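Local atomic coordinates of Lmo2470 protein (Listeria monocytogenes EGD-e, PDB entry 5HL3), a protein that interacts with afadin and facilitates the crossing of basement membranes by the bacterium, as an internalin built on leucine-rich repeats. Residues A12-V17 against K29-D34; E240-D245 against E251-V256; G267-Q272 against I282-Y287. All blocks are in the same frame, centred on the assembly; numbering follows the deposited sequence. Where two conformers were deposited one is given.

Overall arrangement
The three contacts are largely apolar and have no hydrogen bond across them, yet they serve different parts of an elongated molecule. Contact 1 lies in the helical cap at the N-terminal end, contact 2 near the C-terminal end of the leucine-rich repeats, and contact 3 in the β domain that follows. Contact 2 is wholly buried, made of leucine, proline and valine; contacts 1 and 3 are partly buried, and there the methylenes of Lys33 and the amide nitrogen of Gln272 join in beside isoleucine and leucine. Contact 1 stands alone, its centre about 55 Å from that of contact 2. Contacts 2 and 3, with centres about 18 Å apart, touch: Leu252 and Glu251 pack on Ile286 and Pro285.

Contact 1 of 3, residues A12-V17 against K29-D34; sequences APIIDV and KNLNKD
Pro13 O accepts two backbone bonds, from Asp16 N at 2.9 Å and from Val17 N at 3.2 Å, and so secures the short helical turn from which Ile14 reaches Leu31 and Lys33. This is the N-terminal cap of an internalin, a small helical unit whose family is grouped with the EF-hands, that closes the end of the leucine-rich repeats. Pro13 holds the N-cap position of helix 14-17, where its missing N-H costs nothing, because that group lies before the helical bonding begins, and its ring restricts phi. Ile14 does the work across the gap. Its CG1 branch lies anti to the carbonyl carbon (chi1 -71°) and the chain runs on extended, which carries CD1 out to two partners. Leu31 comes from the end of helix 21-30 and meets it tip to tip, its CD1 at 4.0 Å from Ile14 CD1. Lys33 crosses at a slant and offers its hydrocarbon portion, with CB 3.8 Å from Ile14 CD1. A branched aliphatic chain suits Ile14 because it must fill a spot lined by methyls and methylenes, including those of Ala28 and Ile40.

What brings both Leu31 and Lys33 onto Ile14 is the way the helix stops. Asn32 takes a positive phi of 52° and closes a Schellman motif, a conformation asparagine tolerates better than most residues; one of its bonds runs from Asn32 N to Lys29 O at 3.1 Å. Backbone bonds of Ala12 to Ile40 and of Ile14 to Asp38 tie the first segment to the strand and loop behind. A bend at chi2 (-68°) turns the Lys33 chain away from Ile14, and its side chain touches that of Asp38, which binds calcium in a crystal structure of this protein, while Lys33 CG stays 3.9 Å from Ile14 CD1.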
loop_
_atom_site.group_PDB
_atom_site.type_symbol
_atom_site.label_atom_id
_atom_site.label_comp_id
_atom_site.label_asym_id
_atom_site.label_seq_id
_atom_site.Cartn_x
_atom_site.Cartn_y
_atom_site.Cartn_z
ATOM N N ALA A 12 -42.560 8.228 -14.445
ATOM C CA ALA A 12 -42.399 9.578 -13.875
ATOM C C ALA A 12 -41.214 10.287 -14.477
ATOM O O ALA A 12 -40.240 9.631 -14.857
ATOM C CB ALA A 12 -42.201 9.489 -12.350
ATOM N N PRO A 13 -41.249 11.634 -14.503
ATOM C CA PRO A 13 -40.034 12.386 -14.873
ATOM C C PRO A 13 -38.859 12.038 -13.954
ATOM O O PRO A 13 -39.027 11.835 -12.763
ATOM C CB PRO A 13 -40.463 13.854 -14.675
ATOM C CG PRO A 13 -41.937 13.821 -14.919
ATOM C CD PRO A 13 -42.392 12.553 -14.266
ATOM N N ILE A 14 -37.671 11.996 -14.551
ATOM C CA ILE A 14 -36.433 11.707 -13.794
ATOM C C ILE A 14 -36.309 12.618 -12.563
ATOM O O ILE A 14 -35.957 12.161 -11.459
ATOM C CB ILE A 14 -35.197 11.838 -14.736
ATOM C CG1 ILE A 14 -35.161 10.678 -15.727
ATOM C CG2 ILE A 14 -33.886 11.877 -13.940
ATOM C CD1 ILE A 14 -34.172 10.867 -16.852
ATOM N N ILE A 15 -36.600 13.897 -12.745
ATOM C CA ILE A 15 -36.458 14.879 -11.666
ATOM C C ILE A 15 -37.422 14.636 -10.504
ATOM O O ILE A 15 -37.159 15.084 -9.395
ATOM C CB ILE A 15 -36.568 16.315 -12.239
ATOM C CG1 ILE A 15 -36.147 17.398 -11.220
ATOM C CG2 ILE A 15 -37.966 16.596 -12.782
ATOM C CD1 ILE A 15 -34.737 17.312 -10.708
ATOM N N ASP A 16 -38.531 13.942 -10.763
ATOM C CA ASP A 16 -39.461 13.591 -9.694
ATOM C C ASP A 16 -38.996 12.328 -8.949
ATOM O O ASP A 16 -39.118 12.241 -7.711
ATOM C CB ASP A 16 -40.868 13.419 -10.235
ATOM C CG ASP A 16 -41.449 14.730 -10.811
ATOM O OD1 ASP A 16 -41.047 15.839 -10.399
ATOM O OD2 ASP A 16 -42.328 14.582 -11.621
ATOM N N VAL A 17 -38.396 11.369 -9.665
ATOM C CA VAL A 17 -37.862 10.165 -9.016
ATOM C C VAL A 17 -36.623 10.491 -8.184
ATOM O O VAL A 17 -36.461 9.975 -7.083
ATOM C CB VAL A 17 -37.480 9.113 -10.092
ATOM C CG1 VAL A 17 -36.921 7.849 -9.435
ATOM C CG2 VAL A 17 -38.675 8.770 -10.993
ATOM N N LYS A 29 -27.927 11.093 -17.519
ATOM C CA LYS A 29 -26.787 10.616 -18.301
ATOM C C LYS A 29 -26.716 9.079 -18.248
ATOM O O LYS A 29 -26.515 8.420 -19.269
ATOM C CB LYS A 29 -25.496 11.244 -17.786
ATOM C CG LYS A 29 -24.295 10.886 -18.639
ATOM C CD LYS A 29 -23.036 11.543 -18.131
ATOM C CE LYS A 29 -21.825 10.878 -18.767
ATOM N NZ LYS A 29 -20.559 11.129 -18.052
ATOM N N ASN A 30 -26.871 8.492 -17.058
ATOM C CA ASN A 30 -26.874 7.030 -16.928
ATOM C C ASN A 30 -27.967 6.375 -17.784
ATOM O O ASN A 30 -27.750 5.324 -18.387
ATOM C CB ASN A 30 -27.071 6.625 -15.464
ATOM C CG ASN A 30 -25.802 6.757 -14.630
ATOM O OD1 ASN A 30 -24.728 6.368 -15.065
ATOM N ND2 ASN A 30 -25.936 7.265 -13.427
ATOM N N LEU A 31 -29.119 7.040 -17.878
ATOM C CA LEU A 31 -30.288 6.535 -18.625
ATOM C C LEU A 31 -30.269 6.944 -20.100
ATOM O O LEU A 31 -31.197 6.627 -20.851
ATOM C CB LEU A 31 -31.553 7.087 -17.933
ATOM C CG LEU A 31 -31.881 6.455 -16.572
ATOM C CD1 LEU A 31 -32.714 7.369 -15.712
ATOM C CD2 LEU A 31 -32.586 5.117 -16.784
ATOM N N ASN A 32 -29.247 7.673 -20.519
ATOM C CA ASN A 32 -29.167 8.221 -21.870
ATOM C C ASN A 32 -30.417 9.005 -22.274
ATOM O O ASN A 32 -30.941 8.849 -23.379
ATOM C CB ASN A 32 -28.820 7.168 -22.920
ATOM C CG ASN A 32 -28.368 7.807 -24.238
ATOM O OD1 ASN A 32 -27.838 8.923 -24.255
ATOM N ND2 ASN A 32 -28.568 7.110 -25.333
ATOM N N LYS A 33 -30.909 9.831 -21.356
ATOM C CA LYS A 33 -32.020 10.735 -21.641
ATOM C C LYS A 33 -31.444 12.141 -21.749
ATOM O O LYS A 33 -30.541 12.508 -20.986
ATOM C CB LYS A 33 -33.056 10.691 -20.515
ATOM C CG LYS A 33 -33.829 9.394 -20.419
ATOM C CD LYS A 33 -34.757 9.197 -21.607
ATOM C CE LYS A 33 -35.784 8.108 -21.383
ATOM N NZ LYS A 33 -36.557 7.830 -22.624
ATOM N N ASP A 34 -31.968 12.935 -22.680
ATOM C CA ASP A 34 -31.415 14.269 -22.883
ATOM C C ASP A 34 -31.819 15.267 -21.808
ATOM O O ASP A 34 -31.136 16.287 -21.641
ATOM C CB ASP A 34 -31.793 14.833 -24.248
ATOM C CG ASP A 34 -31.104 14.113 -25.397
ATOM O OD1 ASP A 34 -30.050 13.456 -25.185
ATOM O OD2 ASP A 34 -31.620 14.262 -26.526
#

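Contact 2 of 3, residues E240-D245 against E251-V256; sequences ESLNLD and ELPSNV
Leu242 and Val256 make the tightest approach of the two segments: Leu242 CD2 lies 3.7 Å from Val256 CG2, the two side chains crossing at a slant. The same Leu242 CD2 brushes the ring of Pro253 more loosely, at 4.4 Å from CG. Two residues on, Leu244 sends CD1 tip to tip against Pro253, 3.9 Å from CD, and alongside Leu252, whose chain slides past in the opposite direction with CD2 at 4.1 Å from Leu244 CD1. Leu242 carries CG anti to its own nitrogen (chi1 173°), which brings CD2 to Val256, whose compact branched side chain presents CG2 without a longer chain.

This pattern is that of a leucine-rich repeat. Strand 241-243 belongs to the parallel sheet, between strands 218-220 and 260-261, and its Leu242 and Leu244 point inward to supply the interior while the intervening Asn243 faces the other way. The 251-256 segment, with its short 3-10 turn at Ser254 and Asn255, brings the chain back on the far side of the core, where the rigid ring of Pro253 offers its CD and CG methylenes to the leucines. Further out, Asn243 forms an Asx turn, OD1 accepting from Asp245 N at 2.9 Å in a nearly straight bond (162° at the hydrogen), which shapes the chain just after Leu244. Leu244 O is held in turn by the side-chain amides of Asn247 and Gln265. On the loop side, Asn232 OD1 accepts from Asn255 N and Gln289 OE1 from Leu252 N, while the Leu252 side chain packs against Ile286 and Met290 of helix 285-292.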
loop_
_atom_site.group_PDB
_atom_site.type_symbol
_atom_site.label_atom_id
_atom_site.label_comp_id
_atom_site.label_asym_id
_atom_site.label_seq_id
_atom_site.Cartn_x
_atom_site.Cartn_y
_atom_site.Cartn_z
ATOM N N GLU A 240 6.645 -15.629 -4.184
ATOM C CA GLU A 240 7.446 -15.433 -5.411
ATOM C C GLU A 240 8.213 -14.118 -5.398
ATOM O O GLU A 240 9.324 -14.044 -5.947
ATOM C CB GLU A 240 6.551 -15.470 -6.661
ATOM C CG GLU A 240 5.826 -16.799 -6.902
ATOM C CD GLU A 240 4.781 -16.771 -8.031
ATOM O OE1 GLU A 240 4.556 -15.722 -8.694
ATOM O OE2 GLU A 240 4.182 -17.848 -8.289
ATOM N N SER A 241 7.640 -13.070 -4.806
ATOM C CA SER A 241 8.284 -11.760 -4.786
ATOM C C SER A 241 8.095 -11.102 -3.441
ATOM O O SER A 241 6.965 -10.911 -2.988
ATOM C CB SER A 241 7.730 -10.835 -5.870
ATOM O OG SER A 241 8.391 -9.569 -5.817
ATOM N N LEU A 242 9.206 -10.732 -2.817
ATOM C CA LEU A 242 9.208 -9.971 -1.564
ATOM C C LEU A 242 10.024 -8.714 -1.838
ATOM O O LEU A 242 11.261 -8.771 -1.952
ATOM C CB LEU A 242 9.827 -10.787 -0.428
ATOM C CG LEU A 242 10.049 -10.093 0.918
ATOM C CD1 LEU A 242 8.737 -9.600 1.464
ATOM C CD2 LEU A 242 10.682 -11.042 1.916
ATOM N N ASN A 243 9.362 -7.575 -1.900
ATOM C CA ASN A 243 10.052 -6.325 -2.222
ATOM C C ASN A 243 10.472 -5.646 -0.933
ATOM O O ASN A 243 9.628 -5.244 -0.159
ATOM C CB ASN A 243 9.158 -5.421 -3.076
ATOM C CG ASN A 243 9.929 -4.258 -3.687
ATOM O OD1 ASN A 243 10.926 -3.777 -3.120
ATOM N ND2 ASN A 243 9.492 -3.801 -4.822
ATOM N N LEU A 244 11.791 -5.552 -0.716
ATOM C CA LEU A 244 12.355 -4.920 0.485
ATOM C C LEU A 244 13.126 -3.664 0.099
ATOM O O LEU A 244 13.891 -3.128 0.925
ATOM C CB LEU A 244 13.276 -5.901 1.229
ATOM C CG LEU A 244 12.597 -7.191 1.672
ATOM C CD1 LEU A 244 13.572 -8.142 2.378
ATOM C CD2 LEU A 244 11.388 -6.946 2.561
ATOM N N ASP A 245 12.934 -3.150 -1.094
ATOM C CA ASP A 245 13.724 -1.996 -1.554
ATOM C C ASP A 245 13.502 -0.801 -0.639
ATOM O O ASP A 245 12.429 -0.590 -0.088
ATOM C CB ASP A 245 13.306 -1.627 -2.993
ATOM C CG ASP A 245 14.406 -1.027 -3.818
ATOM O OD1 ASP A 245 15.546 -1.448 -3.664
ATOM O OD2 ASP A 245 14.079 -0.238 -4.735
ATOM N N GLU A 251 20.886 -7.273 6.957
ATOM C CA GLU A 251 20.855 -8.687 6.599
ATOM C C GLU A 251 19.465 -8.974 6.074
ATOM O O GLU A 251 18.484 -8.458 6.611
ATOM C CB GLU A 251 21.168 -9.602 7.806
ATOM C CG GLU A 251 21.332 -11.081 7.453
ATOM C CD GLU A 251 21.702 -11.949 8.619
ATOM O OE1 GLU A 251 21.056 -11.803 9.687
ATOM O OE2 GLU A 251 22.613 -12.809 8.461
ATOM N N LEU A 252 19.378 -9.791 5.033
ATOM C CA LEU A 252 18.086 -10.187 4.446
ATOM C C LEU A 252 17.632 -11.522 5.038
ATOM O O LEU A 252 18.455 -12.356 5.446
ATOM C CB LEU A 252 18.219 -10.337 2.941
ATOM C CG LEU A 252 18.697 -9.064 2.226
ATOM C CD1 LEU A 252 19.067 -9.341 0.763
ATOM C CD2 LEU A 252 17.670 -7.961 2.359
ATOM N N PRO A 253 16.316 -11.782 5.029
ATOM C CA PRO A 253 15.811 -13.046 5.584
ATOM C C PRO A 253 16.172 -14.230 4.704
ATOM O O PRO A 253 15.677 -14.366 3.572
ATOM C CB PRO A 253 14.291 -12.820 5.674
ATOM C CG PRO A 253 14.010 -11.745 4.690
ATOM C CD PRO A 253 15.222 -10.851 4.705
ATOM N N SER A 254 16.977 -15.113 5.256
ATOM C CA SER A 254 17.572 -16.184 4.482
ATOM C C SER A 254 16.586 -17.196 3.906
ATOM O O SER A 254 16.830 -17.757 2.829
ATOM C CB SER A 254 18.660 -16.909 5.296
ATOM O OG SER A 254 18.118 -17.636 6.397
ATOM N N ASN A 255 15.472 -17.441 4.589
ATOM C CA ASN A 255 14.517 -18.451 4.119
ATOM C C ASN A 255 13.842 -18.127 2.799
ATOM O O ASN A 255 13.402 -19.016 2.102
ATOM C CB ASN A 255 13.412 -18.704 5.152
ATOM C CG ASN A 255 13.927 -19.312 6.426
ATOM O OD1 ASN A 255 15.018 -19.915 6.474
ATOM N ND2 ASN A 255 13.133 -19.200 7.478
ATOM N N VAL A 256 13.798 -16.844 2.465
ATOM C CA VAL A 256 13.098 -16.367 1.280
ATOM C C VAL A 256 13.998 -15.525 0.390
ATOM O O VAL A 256 13.518 -14.756 -0.441
ATOM C CB VAL A 256 11.832 -15.577 1.707
ATOM C CG1 VAL A 256 10.837 -16.498 2.395
ATOM C CG2 VAL A 256 12.178 -14.374 2.575
#

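Contact 3 of 3, residues G267-Q272 against I282-Y287; sequences GELPDQ and IDLPIY
Leu269 and Ile282 are the nearest residues of the two backbones, yet their CA atoms stay 7.9 Å apart and no hydrogen bond joins the segments, so the gap is bridged by side chains, one of which also reaches a backbone carbonyl. The segments lie on strands 265-274 and 280-283, the two outermost strands of a mixed β-sheet in a domain of the E-set clan, consistent with an immunoglobulin-like fold whose edge strands face each other. Leu269 carries most of the contact. Its CD1 lies 3.6 Å from Ile282 CD1, the two chains crossing at about a right angle, and also rests 4.0 Å from the backbone carbonyl Asp283 O. The other branch, CD2, lies across Leu284 at 4.2 Å from CD1. A leucine fits here because its two methyls can part and serve two neighbours at once. Ile282 places CG1 between its backbone nitrogen and carbonyl carbon (chi1 58°), an uncommon choice that leaves CG2 on the flank for Gln272 and Leu269.

Ile282 packs inward on Val340, Ile324 and Trp356, and Leu284, the N-cap of helix 285-292, on Tyr342 and Tyr354. At the far end Gln272 combines both chemistries: its extended chain spans the gap, its NE2 donates to the backbone Thr281 O, and the same nitrogen lies 3.9 Å from Ile282 CG2.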
loop_
_atom_site.group_PDB
_atom_site.type_symbol
_atom_site.label_atom_id
_atom_site.label_comp_id
_atom_site.label_asym_id
_atom_site.label_seq_id
_atom_site.Cartn_x
_atom_site.Cartn_y
_atom_site.Cartn_z
ATOM N N GLY A 267 21.603 1.871 5.945
ATOM C CA GLY A 267 21.652 1.322 7.268
ATOM C C GLY A 267 22.709 1.947 8.120
ATOM O O GLY A 267 23.541 2.717 7.634
ATOM N N GLU A 268 22.651 1.603 9.393
ATOM C CA GLU A 268 23.599 2.080 10.400
ATOM C C GLU A 268 24.278 0.868 11.009
ATOM O O GLU A 268 23.608 -0.124 11.372
ATOM C CB GLU A 268 22.874 2.856 11.506
ATOM C CG GLU A 268 22.046 4.052 11.055
ATOM C CD GLU A 268 22.832 5.251 10.507
ATOM O OE1 GLU A 268 23.841 5.701 11.113
ATOM O OE2 GLU A 268 22.365 5.822 9.507
ATOM N N LEU A 269 25.601 0.933 11.100
ATOM C CA LEU A 269 26.391 -0.136 11.712
ATOM C C LEU A 269 26.867 0.293 13.113
ATOM O O LEU A 269 26.737 1.460 13.491
ATOM C CB LEU A 269 27.551 -0.550 10.794
ATOM C CG LEU A 269 27.163 -0.780 9.342
ATOM C CD1 LEU A 269 28.364 -1.194 8.526
ATOM C CD2 LEU A 269 26.058 -1.817 9.262
ATOM N N PRO A 270 27.421 -0.644 13.897
ATOM C CA PRO A 270 27.803 -0.269 15.259
ATOM C C PRO A 270 28.943 0.753 15.363
ATOM O O PRO A 270 29.830 0.812 14.505
ATOM C CB PRO A 270 28.243 -1.630 15.866
ATOM C CG PRO A 270 27.480 -2.638 15.071
ATOM C CD PRO A 270 27.559 -2.097 13.680
ATOM N N ASP A 271 28.889 1.569 16.411
ATOM C CA ASP A 271 29.999 2.468 16.726
ATOM C C ASP A 271 31.269 1.633 16.944
ATOM O O ASP A 271 31.206 0.544 17.503
ATOM C CB ASP A 271 29.744 3.256 18.027
ATOM C CG ASP A 271 28.528 4.162 17.981
ATOM O OD1 ASP A 271 28.094 4.587 16.899
ATOM O OD2 ASP A 271 27.984 4.427 19.076
ATOM N N GLN A 272 32.405 2.177 16.546
ATOM C CA GLN A 272 33.687 1.565 16.870
ATOM C C GLN A 272 34.662 2.578 17.438
ATOM O O GLN A 272 34.609 3.754 17.116
ATOM C CB GLN A 272 34.315 0.925 15.644
ATOM C CG GLN A 272 33.549 -0.252 15.107
ATOM C CD GLN A 272 34.379 -1.050 14.109
ATOM O OE1 GLN A 272 35.565 -1.314 14.346
ATOM N NE2 GLN A 272 33.768 -1.429 12.993
ATOM N N ILE A 282 34.250 -4.071 9.212
ATOM C CA ILE A 282 32.826 -4.193 9.480
ATOM C C ILE A 282 32.270 -5.523 8.982
ATOM O O ILE A 282 32.789 -6.125 8.026
ATOM C CB ILE A 282 31.981 -3.056 8.792
ATOM C CG1 ILE A 282 32.188 -3.039 7.258
ATOM C CG2 ILE A 282 32.330 -1.705 9.399
ATOM C CD1 ILE A 282 31.194 -2.203 6.483
ATOM N N ASP A 283 31.188 -5.931 9.627
ATOM C CA ASP A 283 30.316 -6.994 9.134
ATOM C C ASP A 283 29.244 -6.321 8.268
ATOM O O ASP A 283 28.801 -5.203 8.555
ATOM C CB ASP A 283 29.624 -7.727 10.290
ATOM C CG ASP A 283 30.561 -8.501 11.152
ATOM O OD1 ASP A 283 31.645 -8.916 10.709
ATOM O OD2 ASP A 283 30.184 -8.718 12.335
ATOM N N LEU A 284 28.846 -6.976 7.191
ATOM C CA LEU A 284 27.748 -6.449 6.351
ATOM C C LEU A 284 27.078 -7.593 5.637
ATOM O O LEU A 284 27.304 -7.803 4.447
ATOM C CB LEU A 284 28.246 -5.360 5.399
ATOM C CG LEU A 284 27.174 -4.529 4.678
ATOM C CD1 LEU A 284 26.174 -3.945 5.643
ATOM C CD2 LEU A 284 27.850 -3.450 3.837
ATOM N N PRO A 285 26.250 -8.356 6.373
ATOM C CA PRO A 285 25.729 -9.587 5.802
ATOM C C PRO A 285 24.985 -9.394 4.484
ATOM O O PRO A 285 25.122 -10.216 3.577
ATOM C CB PRO A 285 24.855 -10.156 6.921
ATOM C CG PRO A 285 25.519 -9.653 8.181
ATOM C CD PRO A 285 25.920 -8.239 7.818
ATOM N N ILE A 286 24.226 -8.317 4.376
ATOM C CA ILE A 286 23.461 -8.044 3.157
ATOM C C ILE A 286 24.335 -7.947 1.922
ATOM O O ILE A 286 23.932 -8.419 0.835
ATOM C CB ILE A 286 22.552 -6.798 3.326
ATOM C CG1 ILE A 286 21.662 -6.605 2.084
ATOM C CG2 ILE A 286 23.367 -5.531 3.638
ATOM C CD1 ILE A 286 20.582 -5.548 2.249
ATOM N N TYR A 287 25.532 -7.379 2.033
ATOM C CA TYR A 287 26.417 -7.297 0.872
ATOM C C TYR A 287 26.717 -8.698 0.366
ATOM O O TYR A 287 26.632 -8.974 -0.854
ATOM C CB TYR A 287 27.745 -6.529 1.178
ATOM C CG TYR A 287 28.765 -6.780 0.086
ATOM C CD1 TYR A 287 28.638 -6.152 -1.165
ATOM C CD2 TYR A 287 29.746 -7.756 0.227
ATOM C CE1 TYR A 287 29.498 -6.442 -2.200
ATOM C CE2 TYR A 287 30.596 -8.075 -0.828
ATOM C CZ TYR A 287 30.472 -7.405 -2.031
ATOM O OH TYR A 287 31.346 -7.723 -3.073
#